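Local coordinates for diaminopimelate decarboxylase (Methanocaldococcus jannaschii, PDB 1TWI), which catalyses the pyridoxal-phosphate-dependent decarboxylation of meso-diaminopimelate to L-lysine, the last step of lysine biosynthesis, working as a homodimer, at residues R46-F51 against K60-A65; G86-S91 against V109-C114; A156-P161 against G206-I211. One frame throughout, in Å; residues are numbered along the deposited sequence.

How the contacts relate
All three contacts belong to the alpha/beta-barrel that binds pyridoxal-5'-phosphate. Contact 1 packs a helix on the outside of strand 62-67, its Tyr47 side chain coming within about 6 Å of the cofactor (nearest atoms); contacts 2 and 3 each join two parallel strands of the same sheet and carry their ends to the cofactor. Contacts 1 and 2 have centres 19 Å apart yet meet directly, since strands 62-67 and 86-89 are neighbours, with Val64 O 2.6 Å from Gly86 N. Contacts 2 and 3, 13 Å apart between centres, share the pocket: Asn111 OD1 lies 3.2 Å from His208 CE1. Contacts 1 and 3 do not touch, their nearest atoms being about 8 Å apart.

Contact 1. Residues R46-F51 against K60-A65; sequences RYIEAF and KEFIVA
Phe51 and Phe62 lie with their rings almost parallel, the planes only 4° apart, but offset, so that little of one ring lies above the other, with centroids 4.9 Å apart. What covers Phe62 is instead the CB of Phe51, which sits over the centre of one ring face in a CH-pi contact, 3.4 Å from the centroid. Phe62 reaches it because its CG is anti to the backbone N (chi1 171°), which extends the ring toward the helix. The Phe51 ring leads on past Phe62 to Leu287 and Leu289 of strand 286-289 and to Leu267 and Ala268 of helix 264-276. Residues 46-51 of helix 37-58 run nearly antiparallel to residues 62-65 of strand 62-67 (156° between these short axes, 9.8 Å at closest approach), as a helix of the outer layer does on the strand that follows it in an alpha/beta-barrel. One turn back along the helix, Ile48 sends CD1 to the edge of the Phe62 ring, near its plane, and crosses Val64 obliquely, CD1 being 4.0 Å from Val64 CG2. That same methyl of Val64 faces Tyr47 CB at a looser 4.4 Å. The Tyr47 side chain comes within about 6 Å (nearest atoms) of the cofactor; its hydroxyl is hydrogen-bonded to Ser294 and it packs on Pro291, a cofactor-binding residue.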
loop_
_atom_site.group_PDB
_atom_site.type_symbol
_atom_site.label_atom_id
_atom_site.label_comp_id
_atom_site.label_asym_id
_atom_site.label_seq_id
_atom_site.Cartn_x
_atom_site.Cartn_y
_atom_site.Cartn_z
ATOM N N ARG A 46 -28.605 1.938 -10.824
ATOM C CA ARG A 46 -28.606 3.337 -11.221
ATOM C C ARG A 46 -27.956 3.505 -12.615
ATOM O O ARG A 46 -28.379 4.363 -13.458
ATOM C CB ARG A 46 -27.873 4.192 -10.177
ATOM C CG ARG A 46 -28.807 4.591 -9.011
ATOM C CD ARG A 46 -28.045 5.265 -7.854
ATOM N NE ARG A 46 -28.961 5.564 -6.754
ATOM C CZ ARG A 46 -28.596 5.683 -5.474
ATOM N NH1 ARG A 46 -27.331 5.537 -5.124
ATOM N NH2 ARG A 46 -29.522 5.888 -4.521
ATOM N N TYR A 47 -26.886 2.746 -12.849
ATOM C CA TYR A 47 -26.286 2.787 -14.172
ATOM C C TYR A 47 -27.208 2.230 -15.233
ATOM O O TYR A 47 -27.394 2.834 -16.327
ATOM C CB TYR A 47 -24.984 1.981 -14.194
ATOM C CG TYR A 47 -23.785 2.855 -13.854
ATOM C CD1 TYR A 47 -23.220 3.706 -14.823
ATOM C CD2 TYR A 47 -23.210 2.810 -12.595
ATOM C CE1 TYR A 47 -22.082 4.498 -14.511
ATOM C CE2 TYR A 47 -22.090 3.592 -12.270
ATOM C CZ TYR A 47 -21.550 4.423 -13.236
ATOM O OH TYR A 47 -20.485 5.186 -12.905
ATOM N N ILE A 48 -27.852 1.122 -14.916
ATOM C CA ILE A 48 -28.711 0.501 -15.933
ATOM C C ILE A 48 -29.870 1.412 -16.269
ATOM O O ILE A 48 -30.212 1.582 -17.416
ATOM C CB ILE A 48 -29.253 -0.845 -15.430
ATOM C CG1 ILE A 48 -28.043 -1.785 -15.158
ATOM C CG2 ILE A 48 -30.277 -1.443 -16.469
ATOM C CD1 ILE A 48 -27.159 -2.063 -16.424
ATOM N N GLU A 49 -30.489 1.979 -15.245
ATOM C CA GLU A 49 -31.633 2.838 -15.466
ATOM C C GLU A 49 -31.230 4.119 -16.223
ATOM O O GLU A 49 -31.919 4.575 -17.153
ATOM C CB GLU A 49 -32.273 3.190 -14.133
ATOM C CG GLU A 49 -33.464 4.068 -14.302
ATOM C CD GLU A 49 -34.713 3.319 -14.771
ATOM O OE1 GLU A 49 -35.707 4.024 -15.032
ATOM O OE2 GLU A 49 -34.701 2.048 -14.869
ATOM N N ALA A 50 -30.083 4.666 -15.846
ATOM C CA ALA A 50 -29.626 5.870 -16.481
ATOM C C ALA A 50 -29.209 5.648 -17.936
ATOM O O ALA A 50 -29.452 6.514 -18.785
ATOM C CB ALA A 50 -28.479 6.464 -15.696
ATOM N N PHE A 51 -28.600 4.508 -18.244
ATOM C CA PHE A 51 -28.115 4.309 -19.602
ATOM C C PHE A 51 -28.961 3.415 -20.525
ATOM O O PHE A 51 -28.604 3.235 -21.655
ATOM C CB PHE A 51 -26.647 3.799 -19.587
ATOM C CG PHE A 51 -25.630 4.866 -19.238
ATOM C CD1 PHE A 51 -24.989 5.580 -20.238
ATOM C CD2 PHE A 51 -25.342 5.168 -17.907
ATOM C CE1 PHE A 51 -24.072 6.589 -19.919
ATOM C CE2 PHE A 51 -24.415 6.187 -17.560
ATOM C CZ PHE A 51 -23.774 6.908 -18.571
ATOM N N LYS A 60 -28.181 -0.568 -30.208
ATOM C CA LYS A 60 -26.881 -1.196 -29.886
ATOM C C LYS A 60 -26.803 -1.662 -28.432
ATOM O O LYS A 60 -27.727 -1.454 -27.649
ATOM C CB LYS A 60 -25.751 -0.214 -30.206
ATOM C CG LYS A 60 -25.683 0.082 -31.719
ATOM C CD LYS A 60 -25.573 -1.233 -32.468
ATOM C CE LYS A 60 -24.429 -1.346 -33.456
ATOM N NZ LYS A 60 -24.812 -0.782 -34.802
ATOM N N GLU A 61 -25.723 -2.308 -28.047
ATOM C CA GLU A 61 -25.678 -2.749 -26.655
ATOM C C GLU A 61 -25.019 -1.727 -25.712
ATOM O O GLU A 61 -24.216 -0.898 -26.140
ATOM C CB GLU A 61 -24.927 -4.085 -26.603
ATOM C CG GLU A 61 -25.276 -4.956 -25.394
ATOM C CD GLU A 61 -24.554 -6.327 -25.435
ATOM O OE1 GLU A 61 -24.011 -6.688 -26.545
ATOM O OE2 GLU A 61 -24.538 -7.016 -24.357
ATOM N N PHE A 62 -25.400 -1.771 -24.438
ATOM C CA PHE A 62 -24.799 -0.939 -23.384
ATOM C C PHE A 62 -24.215 -1.955 -22.386
ATOM O O PHE A 62 -24.950 -2.826 -21.875
ATOM C CB PHE A 62 -25.819 -0.042 -22.641
ATOM C CG PHE A 62 -25.220 0.636 -21.426
ATOM C CD1 PHE A 62 -24.229 1.594 -21.570
ATOM C CD2 PHE A 62 -25.583 0.241 -20.136
ATOM C CE1 PHE A 62 -23.597 2.153 -20.425
ATOM C CE2 PHE A 62 -24.957 0.791 -18.984
ATOM C CZ PHE A 62 -23.976 1.737 -19.139
ATOM N N ILE A 63 -22.919 -1.841 -22.091
ATOM C CA ILE A 63 -22.266 -2.817 -21.198
ATOM C C ILE A 63 -21.553 -2.148 -20.054
ATOM O O ILE A 63 -20.752 -1.256 -20.283
ATOM C CB ILE A 63 -21.157 -3.636 -21.949
ATOM C CG1 ILE A 63 -21.799 -4.410 -23.093
ATOM C CG2 ILE A 63 -20.422 -4.647 -20.971
ATOM C CD1 ILE A 63 -20.735 -5.054 -24.010
ATOM N N VAL A 64 -21.821 -2.591 -18.835
ATOM C CA VAL A 64 -21.095 -2.057 -17.686
ATOM C C VAL A 64 -19.924 -3.037 -17.454
ATOM O O VAL A 64 -20.129 -4.217 -17.117
ATOM C CB VAL A 64 -21.987 -2.044 -16.431
ATOM C CG1 VAL A 64 -21.207 -1.497 -15.232
ATOM C CG2 VAL A 64 -23.243 -1.201 -16.705
ATOM N N ALA A 65 -18.703 -2.590 -17.682
ATOM C CA ALA A 65 -17.565 -3.474 -17.418
ATOM C C ALA A 65 -16.972 -3.026 -16.082
ATOM O O ALA A 65 -16.104 -2.111 -16.017
ATOM C CB ALA A 65 -16.516 -3.375 -18.553
#

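Contact 2. Residues G86-S91 against V109-C114; sequences GADVVS and VFNGNC. With PLP (pyridoxal-5'-phosphate), chain E.
Val89 and Phe110, and beside them Asp88 and Val109, pair as parallel neighbours in a beta-alpha-beta unit of the alpha/beta-barrel, strands 86-89 and 108-110 being joined through helix 92-100. The tight part is the backbone ladder: Val109 N donates to Ala87 O, Val89 N to Val109 O and Asn111 N to Val89 O, each at 2.9 to 3.0 Å. On the face that carries Val89 and Phe110, Val89 CG2 packs 4.0 Å from Phe110 CG. The Phe110 ring, its CG anti to the backbone N (chi1 -162°), lies along the partner segment, where CE1 comes 3.5 Å from Ser91 N. Helices 92-100 and 117-125 cover this face, whereas Asp88 and Val109 are on the opposite one, with the Asp88 carboxylate directed to the cofactor. The paired backbones part beyond Val90 and Asn111, and contact between the segments thins out: Asn113 and Cys114 touch nothing of 86-91 and pack instead on the second subunit, whose Asn396 also accepts a hydrogen bond from Ser91. Ser91 OG caps the helix that follows by binding Glu94 N. At the cofactor, Asp88 OD2 lies 3.3 Å from the pyridine N1 and makes a salt bridge with Lys69, the residue to which the cofactor attaches in the enzyme, though not here. The amide of Asn111, shared with Glu290 and Asn132, crosses the carboxylate nearly at right angles: ND2 donates in its own amide plane to Asp88 OD1 at 2.7 Å, meeting that oxygen from above the carboxylate plane.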
loop_
_atom_site.group_PDB
_atom_site.type_symbol
_atom_site.label_atom_id
_atom_site.label_comp_id
_atom_site.label_asym_id
_atom_site.label_seq_id
_atom_site.Cartn_x
_atom_site.Cartn_y
_atom_site.Cartn_z
ATOM N N GLY A 86 -20.589 -6.767 -16.690
ATOM C CA GLY A 86 -19.365 -7.244 -17.353
ATOM C C GLY A 86 -18.160 -6.973 -16.454
ATOM O O GLY A 86 -18.331 -6.670 -15.265
ATOM N N ALA A 87 -16.945 -7.047 -17.016
ATOM C CA ALA A 87 -15.724 -6.826 -16.238
ATOM C C ALA A 87 -14.628 -6.139 -17.015
ATOM O O ALA A 87 -14.362 -6.496 -18.153
ATOM C CB ALA A 87 -15.166 -8.172 -15.738
ATOM N N ASP A 88 -14.014 -5.153 -16.381
ATOM C CA ASP A 88 -12.819 -4.466 -16.914
ATOM C C ASP A 88 -11.663 -5.113 -16.066
ATOM O O ASP A 88 -11.562 -4.840 -14.890
ATOM C CB ASP A 88 -12.919 -2.955 -16.644
ATOM C CG ASP A 88 -11.550 -2.313 -16.469
ATOM O OD1 ASP A 88 -10.517 -2.862 -17.013
ATOM O OD2 ASP A 88 -11.464 -1.291 -15.754
ATOM N N VAL A 89 -10.824 -5.971 -16.655
ATOM C CA VAL A 89 -9.742 -6.612 -15.905
ATOM C C VAL A 89 -8.416 -6.026 -16.357
ATOM O O VAL A 89 -8.277 -5.644 -17.523
ATOM C CB VAL A 89 -9.761 -8.164 -16.121
ATOM C CG1 VAL A 89 -11.149 -8.729 -15.587
ATOM C CG2 VAL A 89 -9.559 -8.495 -17.666
ATOM N N VAL A 90 -7.433 -5.939 -15.457
ATOM C CA VAL A 90 -6.149 -5.315 -15.832
ATOM C C VAL A 90 -4.956 -6.242 -15.638
ATOM O O VAL A 90 -3.801 -5.836 -15.752
ATOM C CB VAL A 90 -5.923 -3.994 -15.036
ATOM C CG1 VAL A 90 -6.941 -2.969 -15.422
ATOM C CG2 VAL A 90 -5.983 -4.229 -13.567
ATOM N N SER A 91 -5.253 -7.514 -15.370
ATOM C CA SER A 91 -4.197 -8.516 -15.168
ATOM C C SER A 91 -4.736 -9.945 -15.377
ATOM O O SER A 91 -5.960 -10.187 -15.323
ATOM C CB SER A 91 -3.709 -8.423 -13.718
ATOM O OG SER A 91 -4.691 -9.052 -12.889
ATOM N N VAL A 109 -13.383 -6.900 -20.962
ATOM C CA VAL A 109 -12.379 -6.126 -21.720
ATOM C C VAL A 109 -11.127 -6.133 -20.843
ATOM O O VAL A 109 -11.197 -6.119 -19.606
ATOM C CB VAL A 109 -12.809 -4.635 -22.048
ATOM C CG1 VAL A 109 -13.988 -4.679 -23.125
ATOM C CG2 VAL A 109 -13.272 -3.898 -20.786
ATOM N N PHE A 110 -9.984 -6.180 -21.504
ATOM C CA PHE A 110 -8.682 -6.277 -20.808
ATOM C C PHE A 110 -7.847 -4.998 -21.027
ATOM O O PHE A 110 -7.459 -4.689 -22.151
ATOM C CB PHE A 110 -7.943 -7.522 -21.388
ATOM C CG PHE A 110 -6.805 -8.045 -20.526
ATOM C CD1 PHE A 110 -6.133 -7.210 -19.635
ATOM C CD2 PHE A 110 -6.373 -9.372 -20.675
ATOM C CE1 PHE A 110 -5.017 -7.661 -18.889
ATOM C CE2 PHE A 110 -5.282 -9.854 -19.946
ATOM C CZ PHE A 110 -4.583 -8.989 -19.040
ATOM N N ASN A 111 -7.638 -4.225 -19.968
ATOM C CA ASN A 111 -6.823 -2.991 -20.004
ATOM C C ASN A 111 -5.461 -3.277 -19.416
ATOM O O ASN A 111 -5.291 -4.256 -18.684
ATOM C CB ASN A 111 -7.461 -1.902 -19.099
ATOM C CG ASN A 111 -8.607 -1.224 -19.762
ATOM O OD1 ASN A 111 -8.421 -0.640 -20.805
ATOM N ND2 ASN A 111 -9.821 -1.309 -19.168
ATOM N N GLY A 112 -4.496 -2.423 -19.731
ATOM C CA GLY A 112 -3.195 -2.553 -19.099
ATOM C C GLY A 112 -2.080 -2.133 -19.999
ATOM O O GLY A 112 -2.134 -2.458 -21.170
ATOM N N ASN A 113 -1.069 -1.455 -19.466
ATOM C CA ASN A 113 0.056 -0.990 -20.265
ATOM C C ASN A 113 1.245 -1.958 -20.289
ATOM O O ASN A 113 2.255 -1.674 -20.934
ATOM C CB ASN A 113 0.527 0.374 -19.748
ATOM C CG ASN A 113 1.100 0.292 -18.343
ATOM O OD1 ASN A 113 0.352 0.276 -17.363
ATOM N ND2 ASN A 113 2.441 0.215 -18.237
ATOM N N CYS A 114 1.170 -3.095 -19.591
ATOM C CA CYS A 114 2.295 -4.039 -19.679
ATOM C C CYS A 114 1.756 -5.453 -19.719
ATOM O O CYS A 114 2.059 -6.269 -18.876
ATOM C CB CYS A 114 3.277 -3.897 -18.482
ATOM S SG CYS A 114 4.858 -4.840 -18.775
HETATM N N1 PLP E . -10.958 1.923 -16.391
HETATM C C2 PLP E . -9.585 2.060 -16.296
HETATM C C2A PLP E . -8.780 1.871 -17.605
HETATM C C3 PLP E . -9.047 2.325 -15.039
HETATM O O3 PLP E . -7.696 2.452 -14.982
HETATM C C4 PLP E . -9.802 2.496 -13.909
HETATM C C4A PLP E . -9.090 2.795 -12.546
HETATM O O4A PLP E . -7.915 2.607 -12.513
HETATM C C5 PLP E . -11.206 2.362 -13.996
HETATM C C6 PLP E . -11.735 2.091 -15.248
HETATM C C5A PLP E . -12.206 2.521 -12.860
HETATM O O4P PLP E . -12.126 3.831 -12.241
HETATM P P PLP E . -13.154 4.281 -11.122
HETATM O O1P PLP E . -12.698 5.636 -10.765
HETATM O O2P PLP E . -12.971 3.306 -9.993
HETATM O O3P PLP E . -14.498 4.266 -11.697
#

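Contact 3. Residues A156-P161 against G206-I211; sequences AFRINP and GVHCHI. With PLP (pyridoxal-5'-phosphate), chain E.
Arg158 and His208, paired across two parallel strands, each turn CG anti to the backbone N (chi1 175° and 164°), and His210 does likewise, which sends all three side chains along one another toward the cofactor. Arg158 stays extended from CG to NE and runs beside His208, its CG 3.3 Å from ND1 at the imidazole edge; guanidinium and ring are 88° apart, with His208 CE1 over a guanidinium face. Beneath them Ile159 N binds His208 O at 2.8 Å and His208 N binds Phe157 O at 2.7 Å. These are adjacent strands of the cofactor-binding alpha/beta-barrel. On its outer side, Cys209 SG meets Pro161 CD at 3.5 Å under helix 219-237. A water accepts from Arg158 NE and His210 N, linking the segments where their backbones diverge, while Arg158 NH2 makes a weak bond to His210 O (3.4 Å). The His210 ring lies flat against the pyridine, PLP C2 3.4 Å above its centre, while ND1 is hydrogen-bonded to Gly249. His208 NE2 pairs with Glu290, but the buried ND1 has no partner in the model. The imidazole of His210, lying face to face with the pyridine, would limit the tilt of the cofactor ring, and the neighbouring guanidinium, near the cofactor methyl, probably adds positive potential at this end of the pocket.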
loop_
_atom_site.group_PDB
_atom_site.type_symbol
_atom_site.label_atom_id
_atom_site.label_comp_id
_atom_site.label_asym_id
_atom_site.label_seq_id
_atom_site.Cartn_x
_atom_site.Cartn_y
_atom_site.Cartn_z
ATOM N N ALA A 156 -9.309 -3.469 -29.300
ATOM C CA ALA A 156 -9.863 -2.127 -29.193
ATOM C C ALA A 156 -8.575 -1.300 -28.928
ATOM O O ALA A 156 -7.500 -1.866 -28.686
ATOM C CB ALA A 156 -10.850 -2.043 -27.989
ATOM N N PHE A 157 -8.642 0.023 -29.005
ATOM C CA PHE A 157 -7.452 0.811 -28.808
ATOM C C PHE A 157 -7.695 1.867 -27.778
ATOM O O PHE A 157 -8.666 2.632 -27.890
ATOM C CB PHE A 157 -7.049 1.465 -30.172
ATOM C CG PHE A 157 -6.661 0.456 -31.197
ATOM C CD1 PHE A 157 -7.625 -0.311 -31.841
ATOM C CD2 PHE A 157 -5.319 0.158 -31.385
ATOM C CE1 PHE A 157 -7.249 -1.397 -32.660
ATOM C CE2 PHE A 157 -4.930 -0.930 -32.203
ATOM C CZ PHE A 157 -5.876 -1.693 -32.827
ATOM N N ARG A 158 -6.836 1.922 -26.763
ATOM C CA ARG A 158 -7.002 2.952 -25.722
ATOM C C ARG A 158 -6.314 4.197 -26.286
ATOM O O ARG A 158 -5.115 4.203 -26.512
ATOM C CB ARG A 158 -6.309 2.549 -24.407
ATOM C CG ARG A 158 -6.365 3.652 -23.364
ATOM C CD ARG A 158 -5.814 3.206 -21.987
ATOM N NE ARG A 158 -6.073 4.242 -20.973
ATOM C CZ ARG A 158 -5.890 4.081 -19.671
ATOM N NH1 ARG A 158 -5.430 2.923 -19.206
ATOM N NH2 ARG A 158 -6.170 5.080 -18.835
ATOM N N ILE A 159 -7.090 5.243 -26.510
ATOM C CA ILE A 159 -6.559 6.475 -27.085
ATOM C C ILE A 159 -6.546 7.615 -26.078
ATOM O O ILE A 159 -7.349 7.627 -25.133
ATOM C CB ILE A 159 -7.441 6.943 -28.271
ATOM C CG1 ILE A 159 -8.904 7.191 -27.774
ATOM C CG2 ILE A 159 -7.641 5.806 -29.311
ATOM C CD1 ILE A 159 -9.893 7.697 -28.927
ATOM N N ASN A 160 -5.672 8.597 -26.316
ATOM C CA ASN A 160 -5.583 9.805 -25.483
ATOM C C ASN A 160 -6.047 10.909 -26.441
ATOM O O ASN A 160 -5.261 11.412 -27.218
ATOM C CB ASN A 160 -4.147 10.004 -25.084
ATOM C CG ASN A 160 -3.642 8.830 -24.301
ATOM O OD1 ASN A 160 -4.441 8.156 -23.647
ATOM N ND2 ASN A 160 -2.345 8.585 -24.327
ATOM N N PRO A 161 -7.336 11.235 -26.408
ATOM C CA PRO A 161 -7.984 12.247 -27.260
ATOM C C PRO A 161 -7.453 13.626 -27.016
ATOM O O PRO A 161 -6.830 13.901 -25.981
ATOM C CB PRO A 161 -9.473 12.080 -26.951
ATOM C CG PRO A 161 -9.481 11.650 -25.518
ATOM C CD PRO A 161 -8.211 10.815 -25.301
ATOM N N GLY A 206 -12.947 -1.564 -31.576
ATOM C CA GLY A 206 -13.372 -0.369 -30.856
ATOM C C GLY A 206 -12.271 0.559 -30.413
ATOM O O GLY A 206 -11.073 0.331 -30.714
ATOM N N VAL A 207 -12.659 1.637 -29.730
ATOM C CA VAL A 207 -11.689 2.582 -29.156
ATOM C C VAL A 207 -12.116 2.697 -27.662
ATOM O O VAL A 207 -13.282 2.517 -27.326
ATOM C CB VAL A 207 -11.759 3.980 -29.847
ATOM C CG1 VAL A 207 -11.239 3.891 -31.335
ATOM C CG2 VAL A 207 -13.199 4.459 -29.835
ATOM N N HIS A 208 -11.163 2.989 -26.802
ATOM C CA HIS A 208 -11.372 3.076 -25.352
ATOM C C HIS A 208 -10.661 4.338 -24.866
ATOM O O HIS A 208 -9.676 4.823 -25.485
ATOM C CB HIS A 208 -10.725 1.834 -24.700
ATOM C CG HIS A 208 -10.525 1.946 -23.220
ATOM N ND1 HIS A 208 -9.338 2.345 -22.658
ATOM C CD2 HIS A 208 -11.360 1.689 -22.183
ATOM C CE1 HIS A 208 -9.442 2.316 -21.337
ATOM N NE2 HIS A 208 -10.663 1.917 -21.021
ATOM N N CYS A 209 -11.159 4.898 -23.759
ATOM C CA CYS A 209 -10.519 6.067 -23.172
ATOM C C CYS A 209 -10.945 6.047 -21.692
ATOM O O CYS A 209 -12.076 5.681 -21.346
ATOM C CB CYS A 209 -11.029 7.351 -23.851
ATOM S SG CYS A 209 -10.272 8.831 -23.203
ATOM N N HIS A 210 -10.013 6.381 -20.828
ATOM C CA HIS A 210 -10.287 6.435 -19.414
ATOM C C HIS A 210 -9.479 7.636 -18.993
ATOM O O HIS A 210 -8.235 7.695 -19.198
ATOM C CB HIS A 210 -9.767 5.213 -18.692
ATOM C CG HIS A 210 -9.869 5.355 -17.215
ATOM N ND1 HIS A 210 -11.082 5.296 -16.557
ATOM C CD2 HIS A 210 -8.927 5.631 -16.280
ATOM C CE1 HIS A 210 -10.881 5.534 -15.274
ATOM N NE2 HIS A 210 -9.580 5.743 -15.082
ATOM N N ILE A 211 -10.165 8.617 -18.417
ATOM C CA ILE A 211 -9.488 9.859 -18.115
ATOM C C ILE A 211 -9.077 10.207 -16.708
ATOM O O ILE A 211 -8.351 11.174 -16.525
ATOM C CB ILE A 211 -10.319 11.045 -18.648
ATOM C CG1 ILE A 211 -11.680 11.101 -17.925
ATOM C CG2 ILE A 211 -10.541 10.902 -20.126
ATOM C CD1 ILE A 211 -12.574 12.279 -18.354
HETATM N N1 PLP E . -10.958 1.923 -16.391
HETATM C C2 PLP E . -9.585 2.060 -16.296
HETATM C C2A PLP E . -8.780 1.871 -17.605
HETATM C C3 PLP E . -9.047 2.325 -15.039
HETATM O O3 PLP E . -7.696 2.452 -14.982
HETATM C C4 PLP E . -9.802 2.496 -13.909
HETATM C C4A PLP E . -9.090 2.795 -12.546
HETATM O O4A PLP E . -7.915 2.607 -12.513
HETATM C C5 PLP E . -11.206 2.362 -13.996
HETATM C C6 PLP E . -11.735 2.091 -15.248
HETATM C C5A PLP E . -12.206 2.521 -12.860
HETATM O O4P PLP E . -12.126 3.831 -12.241
HETATM P P PLP E . -13.154 4.281 -11.122
HETATM O O1P PLP E . -12.698 5.636 -10.765
HETATM O O2P PLP E . -12.971 3.306 -9.993
HETATM O O3P PLP E . -14.498 4.266 -11.697
HETATM O O HOH W 1 -7.190 6.880 -22.138
#